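Local structure of GDSL-like Lipase/Acylhydrolase family protein (Neisseria meningitidis LNP21362, 4K40) at residues T29-A34 against T321-W326; L57-S62 against V243-G248; N233-T238 against R274-A279. The protein probably hydrolyses O-acetyl esters on peptidoglycan, as a GDSL-family acylhydrolase joined to an N-terminal region of the peptidoglycan O-acetylesterase type. All coordinates share one frame; numbering follows the deposited sequence.

Contact 1: T29-A34 against T321-W326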
loop_
_atom_site.group_PDB
_atom_site.type_symbol
_atom_site.label_atom_id
_atom_site.label_comp_id
_atom_site.label_asym_id
_atom_site.label_seq_id
_atom_site.Cartn_x
_atom_site.Cartn_y
_atom_site.Cartn_z
ATOM N N THR A 29 -19.460 2.239 -1.317
ATOM C CA THR A 29 -20.412 1.509 -2.164
ATOM C C THR A 29 -19.810 0.157 -2.578
ATOM O O THR A 29 -18.683 0.096 -3.076
ATOM C CB THR A 29 -20.784 2.307 -3.457
ATOM O OG1 THR A 29 -20.943 3.702 -3.163
ATOM C CG2 THR A 29 -22.068 1.777 -4.088
ATOM N N ASP A 30 -20.545 -0.930 -2.361
ATOM C CA ASP A 30 -20.054 -2.248 -2.761
ATOM C C ASP A 30 -20.705 -2.643 -4.061
ATOM O O ASP A 30 -21.898 -2.865 -4.100
ATOM C CB ASP A 30 -20.358 -3.312 -1.701
ATOM C CG ASP A 30 -19.872 -4.702 -2.107
ATOM O OD1 ASP A 30 -18.813 -4.808 -2.766
ATOM O OD2 ASP A 30 -20.550 -5.698 -1.780
ATOM N N TYR A 31 -19.929 -2.737 -5.128
ATOM C CA TYR A 31 -20.502 -3.066 -6.419
ATOM C C TYR A 31 -20.327 -4.549 -6.707
ATOM O O TYR A 31 -20.535 -5.008 -7.835
ATOM C CB TYR A 31 -19.876 -2.225 -7.528
ATOM C CG TYR A 31 -20.219 -0.746 -7.480
ATOM C CD1 TYR A 31 -21.516 -0.293 -7.697
ATOM C CD2 TYR A 31 -19.227 0.201 -7.258
ATOM C CE1 TYR A 31 -21.818 1.072 -7.667
ATOM C CE2 TYR A 31 -19.513 1.556 -7.237
ATOM C CZ TYR A 31 -20.807 1.992 -7.436
ATOM O OH TYR A 31 -21.058 3.354 -7.398
ATOM N N GLY A 32 -19.933 -5.289 -5.675
ATOM C CA GLY A 32 -19.836 -6.734 -5.745
ATOM C C GLY A 32 -20.724 -7.397 -4.712
ATOM O O GLY A 32 -21.892 -7.028 -4.568
ATOM N N ASN A 33 -20.174 -8.375 -3.995
ATOM C CA ASN A 33 -20.938 -9.118 -3.001
ATOM C C ASN A 33 -20.105 -9.357 -1.745
ATOM O O ASN A 33 -19.710 -10.489 -1.454
ATOM C CB ASN A 33 -21.433 -10.447 -3.585
ATOM C CG ASN A 33 -22.603 -11.050 -2.796
ATOM O OD1 ASN A 33 -22.916 -10.619 -1.679
ATOM N ND2 ASN A 33 -23.246 -12.065 -3.382
ATOM N N ALA A 34 -19.853 -8.273 -1.015
ATOM C CA ALA A 34 -19.002 -8.300 0.166
ATOM C C ALA A 34 -19.344 -9.447 1.117
ATOM O O ALA A 34 -18.512 -10.319 1.355
ATOM C CB ALA A 34 -19.057 -6.971 0.889
ATOM N N THR A 321 -16.037 -4.087 -7.616
ATOM C CA THR A 321 -15.165 -3.821 -6.485
ATOM C C THR A 321 -15.904 -2.954 -5.464
ATOM O O THR A 321 -17.051 -2.571 -5.679
ATOM C CB THR A 321 -13.826 -3.139 -6.938
ATOM O OG1 THR A 321 -13.985 -1.720 -7.029
ATOM C CG2 THR A 321 -13.377 -3.665 -8.289
ATOM N N MET A 322 -15.259 -2.666 -4.342
ATOM C CA MET A 322 -15.786 -1.681 -3.417
ATOM C C MET A 322 -15.238 -0.316 -3.821
ATOM O O MET A 322 -14.099 -0.213 -4.278
ATOM C CB MET A 322 -15.379 -2.009 -1.983
ATOM C CG MET A 322 -16.175 -3.126 -1.335
ATOM S SD MET A 322 -15.404 -3.653 0.212
ATOM C CE MET A 322 -13.887 -4.364 -0.418
ATOM N N PHE A 323 -16.055 0.723 -3.665
ATOM C CA PHE A 323 -15.662 2.078 -4.010
ATOM C C PHE A 323 -15.878 2.949 -2.797
ATOM O O PHE A 323 -16.974 2.961 -2.247
ATOM C CB PHE A 323 -16.500 2.607 -5.174
ATOM C CG PHE A 323 -16.120 3.990 -5.607
ATOM C CD1 PHE A 323 -15.053 4.193 -6.459
ATOM C CD2 PHE A 323 -16.816 5.094 -5.151
ATOM C CE1 PHE A 323 -14.682 5.466 -6.849
ATOM C CE2 PHE A 323 -16.445 6.377 -5.538
ATOM C CZ PHE A 323 -15.378 6.559 -6.390
ATOM N N TRP A 324 -14.836 3.657 -2.363
ATOM C CA TRP A 324 -14.953 4.594 -1.242
ATOM C C TRP A 324 -14.641 5.972 -1.773
ATOM O O TRP A 324 -13.537 6.200 -2.277
ATOM C CB TRP A 324 -13.984 4.233 -0.111
ATOM C CG TRP A 324 -14.171 5.049 1.154
ATOM C CD1 TRP A 324 -15.162 4.904 2.078
ATOM C CD2 TRP A 324 -13.330 6.108 1.642
ATOM N NE1 TRP A 324 -15.000 5.814 3.101
ATOM C CE2 TRP A 324 -13.883 6.564 2.849
ATOM C CE3 TRP A 324 -12.167 6.715 1.173
ATOM C CZ2 TRP A 324 -13.312 7.595 3.584
ATOM C CZ3 TRP A 324 -11.612 7.728 1.903
ATOM C CH2 TRP A 324 -12.178 8.160 3.090
ATOM N N SER A 325 -15.612 6.882 -1.686
ATOM C CA SER A 325 -15.446 8.221 -2.232
ATOM C C SER A 325 -14.749 9.124 -1.235
ATOM O O SER A 325 -15.339 9.529 -0.240
ATOM C CB SER A 325 -16.790 8.835 -2.611
ATOM O OG SER A 325 -16.683 10.248 -2.739
ATOM N N TRP A 326 -13.487 9.449 -1.490
ATOM C CA TRP A 326 -12.766 10.330 -0.570
ATOM C C TRP A 326 -13.378 11.743 -0.607
ATOM O O TRP A 326 -13.508 12.391 0.433
ATOM C CB TRP A 326 -11.251 10.316 -0.865
ATOM C CG TRP A 326 -10.360 10.954 0.171
ATOM C CD1 TRP A 326 -10.706 11.903 1.094
ATOM C CD2 TRP A 326 -8.972 10.685 0.382
ATOM N NE1 TRP A 326 -9.618 12.246 1.857
ATOM C CE2 TRP A 326 -8.541 11.510 1.442
ATOM C CE3 TRP A 326 -8.047 9.830 -0.223
ATOM C CZ2 TRP A 326 -7.231 11.502 1.908
ATOM C CZ3 TRP A 326 -6.745 9.825 0.243
ATOM C CH2 TRP A 326 -6.351 10.654 1.299
#
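T29 and F323 pair their backbones in the antiparallel edge of the six-stranded mixed sheet, where strand 28-30 is laid alongside strand 322-325. T29 N reaches F323 O at 2.8 Å and F323 N returns to T29 O at the same 2.8 Å. Two residues on, past the non-hydrogen-bonded pair D30/M322, Y31 N gives a third bond, 2.9 Å to T321 O, although Y31 has already left the strand.

On the face carrying T29 and F323, the Y31 ring runs beside F323 with both side chains pointing the same way, and Y31 CE2 comes to 3.8 Å from F323 CB. T29 CG2 lies over one face of the Y31 ring, offset toward its rim, while the tyrosine hydroxyl bonds to R313 of helix 305-318, which packs on this face.

D30 and M322 occupy the other face, and there M322 also leans on L371 of helix 354-373. The D30 carboxylate and the M322 chain meet aslant, D30 OD1 lying 3.4 Å from M322 CG. With CG trans to the backbone N (chi1 179°), the carboxylate is turned back over the following turn and ties it down with both oxygens. OD1 takes G32 N from above the carboxylate plane, an Asx turn, and OD2 takes A34 N on its syn side at 2.8 Å.

Contact 2: L57-S62 against V243-G248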
loop_
_atom_site.group_PDB
_atom_site.type_symbol
_atom_site.label_atom_id
_atom_site.label_comp_id
_atom_site.label_asym_id
_atom_site.label_seq_id
_atom_site.Cartn_x
_atom_site.Cartn_y
_atom_site.Cartn_z
ATOM N N LEU A 57 -3.440 -4.694 1.759
ATOM C CA LEU A 57 -2.352 -4.111 1.010
ATOM C C LEU A 57 -2.834 -2.868 0.258
ATOM O O LEU A 57 -3.548 -2.966 -0.744
ATOM C CB LEU A 57 -1.767 -5.140 0.036
ATOM C CG LEU A 57 -0.774 -4.571 -0.970
ATOM C CD1 LEU A 57 0.400 -3.975 -0.218
ATOM C CD2 LEU A 57 -0.316 -5.625 -1.952
ATOM N N GLN A 58 -2.441 -1.699 0.748
ATOM C CA GLN A 58 -2.761 -0.472 0.046
ATOM C C GLN A 58 -1.616 0.006 -0.852
ATOM O O GLN A 58 -0.536 0.356 -0.383
ATOM C CB GLN A 58 -3.202 0.632 1.004
ATOM C CG GLN A 58 -3.476 1.942 0.281
ATOM C CD GLN A 58 -4.197 2.951 1.145
ATOM O OE1 GLN A 58 -5.200 2.630 1.775
ATOM N NE2 GLN A 58 -3.689 4.177 1.181
ATOM N N ILE A 59 -1.887 0.016 -2.150
ATOM C CA ILE A 59 -0.935 0.428 -3.159
ATOM C C ILE A 59 -1.435 1.763 -3.690
ATOM O O ILE A 59 -2.624 1.918 -3.914
ATOM C CB ILE A 59 -0.935 -0.598 -4.304
ATOM C CG1 ILE A 59 -0.790 -2.021 -3.753
ATOM C CG2 ILE A 59 0.125 -0.277 -5.336
ATOM C CD1 ILE A 59 -1.067 -3.093 -4.807
ATOM N N GLY A 60 -0.557 2.733 -3.893
ATOM C CA GLY A 60 -1.034 4.042 -4.295
ATOM C C GLY A 60 0.000 5.133 -4.475
ATOM O O GLY A 60 1.179 4.862 -4.674
ATOM N N ASP A 61 -0.446 6.384 -4.424
ATOM C CA ASP A 61 0.468 7.506 -4.650
ATOM C C ASP A 61 0.994 8.142 -3.359
ATOM O O ASP A 61 1.199 7.430 -2.375
ATOM C CB ASP A 61 -0.141 8.541 -5.592
ATOM C CG ASP A 61 -1.521 8.996 -5.164
ATOM O OD1 ASP A 61 -1.834 8.959 -3.943
ATOM O OD2 ASP A 61 -2.284 9.408 -6.071
ATOM N N SER A 62 1.211 9.461 -3.365
ATOM C CA SER A 62 1.797 10.199 -2.223
ATOM C C SER A 62 1.040 10.076 -0.897
ATOM O O SER A 62 1.659 9.940 0.164
ATOM C CB SER A 62 1.935 11.673 -2.567
ATOM O OG SER A 62 2.111 11.823 -3.960
ATOM N N VAL A 243 -7.090 -5.684 -1.437
ATOM C CA VAL A 243 -6.204 -4.763 -2.108
ATOM C C VAL A 243 -6.906 -3.424 -2.178
ATOM O O VAL A 243 -8.035 -3.324 -2.674
ATOM C CB VAL A 243 -5.816 -5.272 -3.514
ATOM C CG1 VAL A 243 -5.077 -4.194 -4.292
ATOM C CG2 VAL A 243 -4.985 -6.515 -3.399
ATOM N N ILE A 244 -6.256 -2.406 -1.631
ATOM C CA ILE A 244 -6.777 -1.052 -1.721
ATOM C C ILE A 244 -6.000 -0.265 -2.752
ATOM O O ILE A 244 -4.832 0.051 -2.550
ATOM C CB ILE A 244 -6.689 -0.318 -0.391
ATOM C CG1 ILE A 244 -7.434 -1.110 0.674
ATOM C CG2 ILE A 244 -7.265 1.072 -0.521
ATOM C CD1 ILE A 244 -7.136 -0.650 2.063
ATOM N N LEU A 245 -6.651 0.037 -3.868
ATOM C CA LEU A 245 -6.026 0.835 -4.912
ATOM C C LEU A 245 -6.358 2.315 -4.715
ATOM O O LEU A 245 -7.517 2.726 -4.868
ATOM C CB LEU A 245 -6.475 0.354 -6.301
ATOM C CG LEU A 245 -6.080 -1.056 -6.723
ATOM C CD1 LEU A 245 -6.678 -1.383 -8.062
ATOM C CD2 LEU A 245 -4.580 -1.201 -6.779
ATOM N N SER A 246 -5.346 3.110 -4.373
ATOM C CA SER A 246 -5.553 4.545 -4.134
ATOM C C SER A 246 -4.729 5.485 -5.028
ATOM O O SER A 246 -3.602 5.862 -4.691
ATOM C CB SER A 246 -5.322 4.885 -2.661
ATOM O OG SER A 246 -5.351 6.285 -2.475
ATOM N N TYR A 247 -5.304 5.855 -6.169
ATOM C CA TYR A 247 -4.667 6.772 -7.105
ATOM C C TYR A 247 -5.695 7.807 -7.540
ATOM O O TYR A 247 -6.712 7.986 -6.873
ATOM C CB TYR A 247 -4.164 6.022 -8.330
ATOM C CG TYR A 247 -3.111 4.969 -8.053
ATOM C CD1 TYR A 247 -3.469 3.660 -7.738
ATOM C CD2 TYR A 247 -1.756 5.277 -8.130
ATOM C CE1 TYR A 247 -2.505 2.691 -7.498
ATOM C CE2 TYR A 247 -0.786 4.319 -7.891
ATOM C CZ TYR A 247 -1.165 3.027 -7.580
ATOM O OH TYR A 247 -0.197 2.073 -7.347
ATOM N N GLY A 248 -5.441 8.476 -8.666
ATOM C CA GLY A 248 -6.395 9.418 -9.233
ATOM C C GLY A 248 -5.990 10.876 -9.135
ATOM O O GLY A 248 -6.308 11.674 -10.016
HETATM O O HOH W 1 -2.950 7.135 -1.696
#
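L57 and V243 are paired in a parallel arrangement in which strand 57-60 runs beside strand 243-246 at an angle of 20°. Backbone bonds come first: I244 N to L57 O, I59 N to I244 O, and S246 N to I59 O at 3.0 Å. D61 N then bonds to S246 O at 3.2 Å, carrying the pairing one residue past the end of strand 57-60.

Side-chain packing falls on both faces. On one, I59 CD1 touches V243 CG1 at 4.2 Å and I59 CB faces L245 CD2. On the other, Q58 is stretched out across I244 and its amide lies over the I244 methyl, OE1 3.5 Å from I244 CG2, while its NE2 bonds to T64.

Y247 supplies the aromatic contact. G60 CA sits over one face of its ring, 3.7 Å from the centroid and displaced toward the rim, a CH-pi arrangement. Chi1 of -62° puts the Y247 ring trans to its own carbonyl carbon and carries it back against G60, with the hydroxyl bonded to W224.

Polar contacts gather at the carboxyl end, where one water joins D61 OD1, to which it donates at 3.1 Å, and S246 OG, at 2.7 Å. G60, D61 and S62 match the start of the GDSL signature, whose serine is the nucleophile in related enzymes, so this end of the sheet probably borders the active site.

Beyond strand 53-60 lies strand 208-215, and beyond 242-246 comes 281-286. Helix 68-81 packs on Q58 from one face, while helix 259-276 covers L245 and Y247 from the other.

Contact 3: N233-T238 against R274-A279; sequences NDLAQT and RDSLPA
L235 and L277 make the tight part of this contact, their side chains meeting at about a right angle. L277 CD1 fits against the L235 branch point, 3.7 Å from L235 CG and 3.8 Å from L235 CD1. The second methyl of L277 turns to the helix backbone, where CD2 lies 3.9 Å from A236 CA. L235 holds its CG trans to the backbone N (chi1 179°), directing the isobutyl group across to the other segment and toward L57 of strand 53-60. L277 is the first residue to leave helical geometry after helix 259-276, and its side chain lies against L235 and A236 near the end of helix 231-238.

Both helices lie on the same face of the central parallel strands in an alpha/beta fold of the SGNH type. Helix 231-238 leads into strand 242-246, and helix 259-276 makes the beta-alpha-beta crossover from that strand to 281-286, its neighbour in the sheet. The contact joins the C-terminal ends of the two helices, one before and one after strand 242-246 in the sequence.

Toward solvent the contacts are fewer. A236 and S276 are both partly exposed, and A236 CB lies against the S276 carbonyl, 3.2 Å from S276 O. No hydrogen bond crosses between the two segments. S276 OG bonds to Q272 O in its own helix and more weakly to M232 O of helix 231-238. On the inner side T238 OG1 bonds to L235 O at 2.7 Å, in the carbonyl plane and on a lone pair, and T238 N reaches the same oxygen at 3.2 Å.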
loop_
_atom_site.group_PDB
_atom_site.type_symbol
_atom_site.label_atom_id
_atom_site.label_comp_id
_atom_site.label_asym_id
_atom_site.label_seq_id
_atom_site.Cartn_x
_atom_site.Cartn_y
_atom_site.Cartn_z
ATOM N N ASN A 233 2.861 -11.807 -10.361
ATOM C CA ASN A 233 3.352 -12.961 -9.624
ATOM C C ASN A 233 3.856 -12.541 -8.266
ATOM O O ASN A 233 3.746 -13.306 -7.320
ATOM C CB ASN A 233 4.446 -13.697 -10.379
ATOM C CG ASN A 233 3.928 -14.404 -11.600
ATOM O OD1 ASN A 233 2.741 -14.322 -11.925
ATOM N ND2 ASN A 233 4.817 -15.102 -12.297
ATOM N N ASP A 234 4.409 -11.331 -8.164
ATOM C CA ASP A 234 4.742 -10.771 -6.845
ATOM C C ASP A 234 3.462 -10.497 -6.043
ATOM O O ASP A 234 3.351 -10.950 -4.905
ATOM C CB ASP A 234 5.628 -9.513 -6.929
ATOM C CG ASP A 234 6.931 -9.753 -7.698
ATOM O OD1 ASP A 234 7.455 -10.889 -7.639
ATOM O OD2 ASP A 234 7.429 -8.810 -8.369
ATOM N N LEU A 235 2.492 -9.805 -6.647
ATOM C CA LEU A 235 1.219 -9.533 -5.975
ATOM C C LEU A 235 0.594 -10.790 -5.339
ATOM O O LEU A 235 0.135 -10.750 -4.188
ATOM C CB LEU A 235 0.218 -8.843 -6.912
ATOM C CG LEU A 235 -1.146 -8.538 -6.283
ATOM C CD1 LEU A 235 -1.010 -7.530 -5.154
ATOM C CD2 LEU A 235 -2.162 -8.076 -7.315
ATOM N N ALA A 236 0.609 -11.904 -6.064
ATOM C CA ALA A 236 0.061 -13.158 -5.535
ATOM C C ALA A 236 0.813 -13.634 -4.300
ATOM O O ALA A 236 0.231 -14.270 -3.415
ATOM C CB ALA A 236 0.063 -14.239 -6.592
ATOM N N GLN A 237 2.101 -13.301 -4.238
ATOM C CA GLN A 237 2.956 -13.720 -3.130
ATOM C C GLN A 237 2.828 -12.860 -1.871
ATOM O O GLN A 237 3.170 -13.304 -0.785
ATOM C CB GLN A 237 4.406 -13.816 -3.593
ATOM C CG GLN A 237 4.550 -14.816 -4.708
ATOM C CD GLN A 237 5.958 -15.302 -4.913
ATOM O OE1 GLN A 237 6.625 -15.713 -3.964
ATOM N NE2 GLN A 237 6.422 -15.269 -6.162
ATOM N N THR A 238 2.318 -11.643 -2.020
ATOM C CA THR A 238 2.060 -10.775 -0.882
ATOM C C THR A 238 0.999 -11.356 0.065
ATOM O O THR A 238 0.941 -11.006 1.249
ATOM C CB THR A 238 1.634 -9.379 -1.346
ATOM O OG1 THR A 238 0.280 -9.418 -1.795
ATOM C CG2 THR A 238 2.514 -8.927 -2.482
ATOM N N ARG A 274 -7.485 -9.708 -9.973
ATOM C CA ARG A 274 -8.404 -10.814 -9.706
ATOM C C ARG A 274 -7.859 -12.139 -10.193
ATOM O O ARG A 274 -8.179 -13.188 -9.640
ATOM C CB ARG A 274 -9.759 -10.567 -10.352
ATOM C CG ARG A 274 -10.545 -9.475 -9.680
ATOM C CD ARG A 274 -12.027 -9.620 -9.960
ATOM N NE ARG A 274 -12.783 -8.536 -9.365
ATOM C CZ ARG A 274 -13.000 -8.418 -8.066
ATOM N NH1 ARG A 274 -12.508 -9.323 -7.238
ATOM N NH2 ARG A 274 -13.702 -7.393 -7.596
ATOM N N ASP A 275 -7.037 -12.084 -11.236
ATOM C CA ASP A 275 -6.487 -13.294 -11.828
ATOM C C ASP A 275 -5.457 -13.908 -10.907
ATOM O O ASP A 275 -5.445 -15.115 -10.690
ATOM C CB ASP A 275 -5.877 -12.994 -13.198
ATOM C CG ASP A 275 -6.919 -12.978 -14.313
ATOM O OD1 ASP A 275 -8.139 -13.073 -14.003
ATOM O OD2 ASP A 275 -6.511 -12.857 -15.495
ATOM N N SER A 276 -4.605 -13.066 -10.342
ATOM C CA SER A 276 -3.531 -13.562 -9.510
ATOM C C SER A 276 -3.813 -13.435 -8.013
ATOM O O SER A 276 -3.030 -13.899 -7.199
ATOM C CB SER A 276 -2.215 -12.897 -9.893
ATOM O OG SER A 276 -2.307 -11.497 -9.755
ATOM N N LEU A 277 -4.928 -12.819 -7.640
ATOM C CA LEU A 277 -5.386 -12.889 -6.245
ATOM C C LEU A 277 -6.841 -13.274 -6.182
ATOM O O LEU A 277 -7.663 -12.505 -5.685
ATOM C CB LEU A 277 -5.186 -11.571 -5.492
ATOM C CG LEU A 277 -3.815 -11.331 -4.872
ATOM C CD1 LEU A 277 -3.814 -9.979 -4.193
ATOM C CD2 LEU A 277 -3.426 -12.447 -3.902
ATOM N N PRO A 278 -7.162 -14.476 -6.674
ATOM C CA PRO A 278 -8.558 -14.873 -6.872
ATOM C C PRO A 278 -9.413 -14.712 -5.616
ATOM O O PRO A 278 -10.604 -14.448 -5.746
ATOM C CB PRO A 278 -8.441 -16.345 -7.279
ATOM C CG PRO A 278 -7.107 -16.439 -7.901
ATOM C CD PRO A 278 -6.237 -15.554 -7.064
ATOM N N ALA A 279 -8.813 -14.821 -4.435
ATOM C CA ALA A 279 -9.587 -14.760 -3.196
ATOM C C ALA A 279 -9.691 -13.382 -2.500
ATOM O O ALA A 279 -10.303 -13.276 -1.436
ATOM C CB ALA A 279 -9.083 -15.795 -2.225
#

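In the fold
Contacts 1 and 2 belong to the same mixed sheet: contact 1 at its antiparallel edge, contact 2 among the inner parallel strands, their centres about 15 Å apart. Strand 281-286 lies between them. Contact 3 sits against one face of that sheet, its centre about 16 Å from contact 2 and about 20 Å from contact 1. It touches both: L277 CD1 packs on V243 CG2 at 3.7 Å, and R274 NH2 on T321 CG2 at 3.8 Å. Along the chain contact 1 spans the other two, while contacts 2 and 3 interleave. The sheet thus joins distant parts of the sequence; the probable active site borders the carboxyl end of contact 2, with contact 3 packed near its other end.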